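Local coordinates for reticulocyte binding protein (Streptococcus agalactiae COH1, PDB 3FAW) that probably hydrolyses alpha-1,6-glucosidic linkages in pullulan and branched alpha-glucans as a secreted, cell-wall-anchored pullulanase, at residues A[558-562]-A[563-567]. Numbering follows the deposited sequence.
With CA (calcium ion), chain E.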
# COMPACT_ATOMS: atom_id res chain seq x y z
N PHE A 558 -6.75 2.38 18.92
CA PHE A 558 -8.03 2.10 18.26
C PHE A 558 -8.64 0.81 18.79
O PHE A 558 -7.92 -0.05 19.31
CB PHE A 558 -7.89 2.05 16.72
CG PHE A 558 -7.23 0.81 16.17
CD1 PHE A 558 -7.98 -0.34 15.89
CD2 PHE A 558 -5.87 0.80 15.87
CE1 PHE A 558 -7.38 -1.48 15.36
CE2 PHE A 558 -5.26 -0.34 15.33
CZ PHE A 558 -6.01 -1.48 15.08
N GLU A 559 -9.96 0.69 18.67
CA GLU A 559 -10.67 -0.50 19.14
C GLU A 559 -10.64 -1.61 18.09
O GLU A 559 -11.24 -1.49 17.02
CB GLU A 559 -12.13 -0.15 19.48
CG GLU A 559 -12.95 -1.29 20.08
CD GLU A 559 -12.41 -1.81 21.40
OE1 GLU A 559 -11.75 -1.04 22.13
OE2 GLU A 559 -12.64 -3.00 21.72
N ALA A 560 -9.94 -2.70 18.41
CA ALA A 560 -9.98 -3.91 17.61
C ALA A 560 -10.84 -4.97 18.31
O ALA A 560 -10.42 -5.54 19.32
CB ALA A 560 -8.57 -4.44 17.39
N ASP A 561 -12.04 -5.22 17.79
CA ASP A 561 -12.93 -6.21 18.40
C ASP A 561 -12.63 -7.65 17.95
O ASP A 561 -13.29 -8.59 18.41
CB ASP A 561 -14.42 -5.84 18.18
CG ASP A 561 -14.90 -6.06 16.75
OD1 ASP A 561 -14.11 -5.85 15.80
OD2 ASP A 561 -16.08 -6.43 16.58
N SER A 562 -11.64 -7.81 17.08
CA SER A 562 -11.17 -9.12 16.62
C SER A 562 -9.66 -9.03 16.34
O SER A 562 -9.18 -8.00 15.87
CB SER A 562 -11.94 -9.54 15.36
OG SER A 562 -11.29 -10.59 14.66
N PRO A 563 -8.90 -10.11 16.64
CA PRO A 563 -7.44 -10.06 16.44
C PRO A 563 -7.02 -9.86 14.98
O PRO A 563 -5.98 -9.27 14.72
CB PRO A 563 -6.96 -11.41 16.97
CG PRO A 563 -8.15 -12.29 16.97
CD PRO A 563 -9.33 -11.41 17.19
N GLY A 564 -7.85 -10.34 14.04
CA GLY A 564 -7.61 -10.15 12.61
C GLY A 564 -7.67 -8.71 12.12
O GLY A 564 -7.22 -8.42 11.00
N ASP A 565 -8.22 -7.81 12.94
CA ASP A 565 -8.21 -6.37 12.63
C ASP A 565 -6.82 -5.75 12.67
O ASP A 565 -6.62 -4.65 12.15
CB ASP A 565 -9.06 -5.59 13.64
CG ASP A 565 -10.53 -5.96 13.60
OD1 ASP A 565 -10.99 -6.49 12.57
OD2 ASP A 565 -11.22 -5.70 14.60
N VAL A 566 -5.87 -6.45 13.30
CA VAL A 566 -4.58 -5.88 13.64
C VAL A 566 -3.43 -6.52 12.85
O VAL A 566 -3.26 -7.74 12.87
CB VAL A 566 -4.29 -6.06 15.14
CG1 VAL A 566 -2.96 -5.42 15.52
CG2 VAL A 566 -5.42 -5.48 15.97
N VAL A 567 -2.67 -5.68 12.15
CA VAL A 567 -1.42 -6.10 11.53
C VAL A 567 -0.26 -5.68 12.44
O VAL A 567 0.01 -4.49 12.59
CB VAL A 567 -1.24 -5.49 10.13
CG1 VAL A 567 -0.01 -6.06 9.45
CG2 VAL A 567 -2.49 -5.72 9.27
CA CA E . -13.44 -5.76 13.62
O HOH W 1 -15.83 -5.57 13.70
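Asp561 and Asp565 meet at a calcium ion on a turn that leads into strand 566-568, the seventh strand of the parallel TIM barrel. Asp561 binds through OD1 alone, 2.3 Å from the calcium ion, whereas Asp565 binds in bidentate fashion but unevenly, its OD2 at 2.4 Å and its OD1 at 2.8 Å from the metal. The shared cation accounts for the approach of Asp561 OD1 to Asp565 OD2, two acceptors 3.1 Å apart on carboxylates whose planes differ by 20°. Met507, Thr510 and Asp511 complete the protein ligands, and Asp565 OD1 also accepts a hydrogen bond from Arg265 NH2.

The short 3-10 segment 563-565 begins with Asp565 N hydrogen-bonded to Ser562 O (155° at the hydrogen). Ser562 N returns a long, bent bond to Asp565 OD2, 3.3 Å away, which it meets from above the carboxylate plane. With CG beside its own backbone N (chi1 -64°), Asp565 turns its carboxylate back over the turn to both Ser562 N and the metal.

The tight apolar part is Ala560 CB against Val566 CG2, at 3.6 Å. The buried Phe558 ring, also covered by Val515 and Met507, approaches obliquely and brings CZ to 4.1 Å from the same Val566 CG2. By contrast, Asp561 lies on the solvent side, where water 1 occupies a calcium coordination position, its O 2.4 Å from the ion.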